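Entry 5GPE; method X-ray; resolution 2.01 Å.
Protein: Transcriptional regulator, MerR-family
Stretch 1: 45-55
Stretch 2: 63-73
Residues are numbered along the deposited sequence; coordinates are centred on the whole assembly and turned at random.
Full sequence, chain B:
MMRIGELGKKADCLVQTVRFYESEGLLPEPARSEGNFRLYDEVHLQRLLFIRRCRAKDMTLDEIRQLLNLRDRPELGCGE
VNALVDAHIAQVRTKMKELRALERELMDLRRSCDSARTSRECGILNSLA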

# COMPACT_ATOMS: atom_id res chain seq x y z
N LEU B 45 -5.83 -27.56 -4.49
CA LEU B 45 -6.31 -26.74 -5.60
C LEU B 45 -7.46 -25.83 -5.16
O LEU B 45 -7.41 -24.62 -5.40
N GLN B 46 -8.46 -26.39 -4.50
CA GLN B 46 -9.61 -25.61 -4.04
C GLN B 46 -9.20 -24.55 -3.01
O GLN B 46 -9.76 -23.46 -2.96
N ARG B 47 -8.17 -24.84 -2.23
CA ARG B 47 -7.63 -23.91 -1.26
C ARG B 47 -6.98 -22.74 -1.98
O ARG B 47 -7.22 -21.63 -1.67
N LEU B 48 -6.18 -23.02 -2.98
CA LEU B 48 -5.53 -21.97 -3.77
C LEU B 48 -6.52 -21.06 -4.47
O LEU B 48 -6.33 -19.84 -4.51
N LEU B 49 -7.59 -21.65 -4.99
CA LEU B 49 -8.65 -20.86 -5.60
C LEU B 49 -9.35 -19.96 -4.58
O LEU B 49 -9.64 -18.80 -4.89
N PHE B 50 -9.58 -20.47 -3.37
CA PHE B 50 -10.17 -19.69 -2.28
C PHE B 50 -9.27 -18.51 -1.94
O PHE B 50 -9.74 -17.39 -1.84
N ILE B 51 -7.98 -18.77 -1.79
CA ILE B 51 -6.98 -17.73 -1.52
C ILE B 51 -6.96 -16.66 -2.64
O ILE B 51 -6.94 -15.46 -2.35
N ARG B 52 -6.99 -17.09 -3.88
CA ARG B 52 -6.99 -16.21 -5.03
C ARG B 52 -8.18 -15.27 -4.98
O ARG B 52 -8.03 -14.13 -5.20
N ARG B 53 -9.36 -15.79 -4.70
CA ARG B 53 -10.58 -14.95 -4.65
C ARG B 53 -10.52 -13.93 -3.50
O ARG B 53 -10.96 -12.79 -3.66
N CYS B 54 -9.99 -14.36 -2.36
CA CYS B 54 -9.81 -13.46 -1.22
C CYS B 54 -8.85 -12.33 -1.54
O CYS B 54 -9.12 -11.16 -1.22
N ARG B 55 -7.72 -12.65 -2.16
CA ARG B 55 -6.71 -11.63 -2.46
C ARG B 55 -7.21 -10.64 -3.49
O ARG B 55 -6.90 -9.47 -3.40
N GLU B 63 -6.12 -11.67 7.30
CA GLU B 63 -7.56 -11.88 7.10
C GLU B 63 -7.86 -13.24 6.49
O GLU B 63 -8.81 -13.92 6.86
N ILE B 64 -7.03 -13.65 5.54
CA ILE B 64 -7.23 -14.93 4.85
C ILE B 64 -7.01 -16.10 5.80
O ILE B 64 -7.72 -17.09 5.75
N ARG B 65 -6.01 -15.96 6.66
CA ARG B 65 -5.67 -16.92 7.69
C ARG B 65 -6.92 -17.09 8.59
O ARG B 65 -7.33 -18.16 8.88
N GLN B 66 -7.50 -15.98 8.99
CA GLN B 66 -8.73 -15.96 9.82
C GLN B 66 -9.90 -16.65 9.12
O GLN B 66 -10.55 -17.51 9.72
N LEU B 67 -10.11 -16.32 7.85
CA LEU B 67 -11.20 -16.95 7.08
C LEU B 67 -11.00 -18.45 6.90
O LEU B 67 -11.95 -19.22 7.04
N LEU B 68 -9.76 -18.86 6.59
CA LEU B 68 -9.42 -20.28 6.46
C LEU B 68 -9.68 -21.06 7.76
O LEU B 68 -10.19 -22.18 7.73
N ASN B 69 -9.29 -20.48 8.89
CA ASN B 69 -9.51 -21.11 10.20
C ASN B 69 -11.01 -21.33 10.50
O ASN B 69 -11.40 -22.39 10.98
N LEU B 70 -11.83 -20.35 10.15
CA LEU B 70 -13.29 -20.48 10.25
C LEU B 70 -13.87 -21.49 9.22
O LEU B 70 -14.75 -22.31 9.56
N ARG B 71 -13.37 -21.47 7.99
CA ARG B 71 -13.75 -22.48 6.97
C ARG B 71 -13.44 -23.92 7.44
O ARG B 71 -14.21 -24.84 7.19
N ASP B 72 -12.31 -24.10 8.11
CA ASP B 72 -11.89 -25.41 8.63
C ASP B 72 -12.70 -25.88 9.86
O ASP B 72 -12.56 -27.04 10.25
N ARG B 73 -13.55 -25.01 10.41
CA ARG B 73 -14.43 -25.30 11.55
C ARG B 73 -15.92 -25.05 11.18
O ARG B 73 -16.53 -24.08 11.61

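The two helices run at 135° to each other, N-to-C, with an axis-to-axis approach of 10.6 Å, and the two stretches together bury 535 Å², both sides summed. At the centre lies Phe50, whose CA-to-CB bond points toward the second stretch. Its chi1 is t and its chi2 is -86°, which carries the ring across to three residues of the partner helix. Phe50 CD1 lies 3.6 Å from Leu68 CD2, an apolar contact at an oblique approach to the ring, while Leu67 CB sits at the ring edge, 4.1 Å from Phe50 CZ. The third neighbour, Arg71, covers one face of the ring.

Leu68 (m, t) leaves its backbone sideways, but the end of the side chain comes nearer to the first helix; besides Phe50 it meets Ile51, with Leu68 CD1 at 4.5 Å from Ile51 CG1. Toward the other end of the contact the backbones draw closer: the CA atoms of Cys54 and Ile64 are 6.8 Å apart, against 8.7 Å for Arg47 and Leu68. Here the small Cys54 side chain (m) and Ile64 (m, t) both point toward the opposing stretch, and Cys54 CB packs 3.6 Å from Ile64 CG1. Cys54 SG also reaches Leu67 CD1 at 3.9 Å, so Leu67 (m, t) touches both Cys54 and Phe50. Ile64 CG2 lies 4.2 Å from Ile51 CG1 (Ile51 is m, t), and Ile64 CD1 is 3.5 Å from Arg55 CG, a contact made by the aliphatic part of that arginine.

The polar edge is built from Arg47, Arg71 and Asp72. Arg71, extended through chi1 and chi2 (both t), places its CD 4.1 Å from the Phe50 ring centroid and 21° off the ring normal, which is the geometry of a CH-pi contact; Phe50 CG lies over one face of its guanidinium, and Arg71 NH1 is 3.7 Å from Phe50 CD2. Arg47 (t, p, p) starts sideways and bends inward, bringing its guanidinium face over Leu68, with Arg47 NE 3.4 Å from Leu68 CD2. From there Arg47 NH2 forms a salt bridge to Asp72 OD1 at 3.3 Å. The two arginines lie close despite like charge, Arg47 NE to Arg71 NE being 4.6 Å. Arg47 NH1 is hydrogen-bonded elsewhere in the structure, whereas Arg47 NE is buried by the contact without a partner in the model. No hydrogen bond crosses between the stretches; apolar packing, the CH-pi contact and one salt bridge link them.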

# COMPACT_ATOMS: atom_id res chain seq x y z
CB LEU B 45 -6.74 -27.60 -6.80
CG LEU B 45 -7.32 -26.87 -8.03
CD1 LEU B 45 -6.37 -25.80 -8.56
CD2 LEU B 45 -7.68 -27.86 -9.13
CB GLN B 46 -10.71 -26.51 -3.47
CG GLN B 46 -11.44 -27.34 -4.52
CD GLN B 46 -11.91 -26.51 -5.71
OE1 GLN B 46 -12.47 -25.43 -5.54
NE2 GLN B 46 -11.63 -27.00 -6.92
CB ARG B 47 -6.62 -24.61 -0.40
CG ARG B 47 -5.78 -23.69 0.44
CD ARG B 47 -6.65 -23.06 1.45
NE ARG B 47 -7.34 -23.99 2.31
CZ ARG B 47 -6.90 -24.43 3.47
NH1 ARG B 47 -5.74 -24.10 3.91
NH2 ARG B 47 -7.66 -25.21 4.18
CB LEU B 48 -4.56 -22.57 -4.79
CG LEU B 48 -3.25 -23.13 -4.24
CD1 LEU B 48 -2.50 -23.87 -5.32
CD2 LEU B 48 -2.44 -21.99 -3.65
CB LEU B 49 -9.65 -21.76 -6.33
CG LEU B 49 -9.07 -22.58 -7.49
CD1 LEU B 49 -10.16 -23.45 -8.12
CD2 LEU B 49 -8.42 -21.71 -8.57
CB PHE B 50 -10.38 -20.58 -1.03
CG PHE B 50 -10.98 -19.86 0.16
CD1 PHE B 50 -10.17 -19.17 1.06
CD2 PHE B 50 -12.35 -19.88 0.38
CE1 PHE B 50 -10.73 -18.51 2.15
CE2 PHE B 50 -12.91 -19.24 1.47
CZ PHE B 50 -12.10 -18.54 2.35
CB ILE B 51 -5.56 -18.32 -1.35
CG1 ILE B 51 -5.50 -19.18 -0.07
CG2 ILE B 51 -4.50 -17.22 -1.25
CD1 ILE B 51 -4.31 -20.09 -0.01
CB ARG B 52 -6.99 -17.00 -6.36
CG ARG B 52 -7.12 -16.15 -7.62
CD ARG B 52 -8.05 -16.76 -8.66
NE ARG B 52 -7.34 -17.77 -9.40
CZ ARG B 52 -7.84 -18.56 -10.34
NH1 ARG B 52 -9.12 -18.50 -10.66
NH2 ARG B 52 -7.05 -19.41 -10.93
CB ARG B 53 -11.84 -15.79 -4.57
CG ARG B 53 -12.08 -16.65 -5.81
CD ARG B 53 -13.27 -17.57 -5.63
NE ARG B 53 -13.29 -18.60 -6.66
CZ ARG B 53 -13.13 -19.91 -6.47
NH1 ARG B 53 -12.95 -20.44 -5.26
NH2 ARG B 53 -13.16 -20.71 -7.53
CB CYS B 54 -9.30 -14.21 -0.01
SG CYS B 54 -10.49 -15.33 0.74
CB ARG B 55 -5.40 -12.26 -2.91
CG ARG B 55 -4.77 -13.08 -1.80
CD ARG B 55 -3.33 -13.40 -2.13
NE ARG B 55 -2.44 -12.29 -1.81
CZ ARG B 55 -1.16 -12.23 -2.17
NH1 ARG B 55 -0.62 -13.20 -2.91
NH2 ARG B 55 -0.43 -11.18 -1.81
CB GLU B 63 -8.16 -10.78 6.22
CG GLU B 63 -8.19 -9.40 6.86
CD GLU B 63 -8.57 -8.31 5.87
OE1 GLU B 63 -7.78 -8.01 4.94
OE2 GLU B 63 -9.70 -7.77 5.99
CB ILE B 64 -6.34 -15.03 3.59
CG1 ILE B 64 -6.84 -14.03 2.55
CG2 ILE B 64 -6.36 -16.44 2.99
CD1 ILE B 64 -5.89 -13.76 1.40
CB ARG B 65 -4.42 -16.48 8.48
CG ARG B 65 -3.46 -17.61 8.82
CD ARG B 65 -1.96 -17.28 9.10
NE ARG B 65 -1.60 -15.91 8.88
CZ ARG B 65 -0.57 -15.47 8.18
NH1 ARG B 65 0.27 -16.29 7.66
NH2 ARG B 65 -0.39 -14.20 8.01
CB GLN B 66 -9.17 -14.52 10.27
CG GLN B 66 -8.30 -14.00 11.40
CD GLN B 66 -8.76 -12.65 11.97
OE1 GLN B 66 -9.77 -12.08 11.55
NE2 GLN B 66 -8.02 -12.17 12.96
CB LEU B 67 -11.35 -16.30 5.70
CG LEU B 67 -11.86 -14.86 5.71
CD1 LEU B 67 -11.74 -14.30 4.31
CD2 LEU B 67 -13.29 -14.77 6.18
CB LEU B 68 -7.97 -20.47 6.00
CG LEU B 68 -7.68 -20.10 4.54
CD1 LEU B 68 -6.18 -20.10 4.28
CD2 LEU B 68 -8.37 -21.05 3.57
CB ASN B 69 -8.84 -20.31 11.33
CG ASN B 69 -7.32 -20.52 11.40
OD1 ASN B 69 -6.77 -21.52 10.92
ND2 ASN B 69 -6.64 -19.57 12.02
CB LEU B 70 -13.96 -19.13 10.06
CG LEU B 70 -13.70 -18.20 11.25
CD1 LEU B 70 -13.84 -16.74 10.84
CD2 LEU B 70 -14.62 -18.55 12.42
CB ARG B 71 -13.04 -22.17 5.63
CG ARG B 71 -13.25 -23.14 4.48
CD ARG B 71 -12.58 -22.63 3.20
NE ARG B 71 -11.92 -23.68 2.39
CZ ARG B 71 -12.21 -24.04 1.14
NH1 ARG B 71 -13.20 -23.47 0.45
NH2 ARG B 71 -11.50 -25.01 0.56
CB ASP B 72 -10.39 -25.40 9.00
CG ASP B 72 -9.46 -25.28 7.77
OD1 ASP B 72 -9.91 -25.46 6.62
OD2 ASP B 72 -8.26 -25.00 7.96
CB ARG B 73 -14.02 -24.45 12.78
CG ARG B 73 -12.52 -24.47 13.24
CD ARG B 73 -12.28 -25.53 14.28
NE ARG B 73 -13.18 -25.47 15.44
CZ ARG B 73 -13.00 -24.72 16.53
NH1 ARG B 73 -11.96 -23.88 16.64
NH2 ARG B 73 -13.87 -24.79 17.53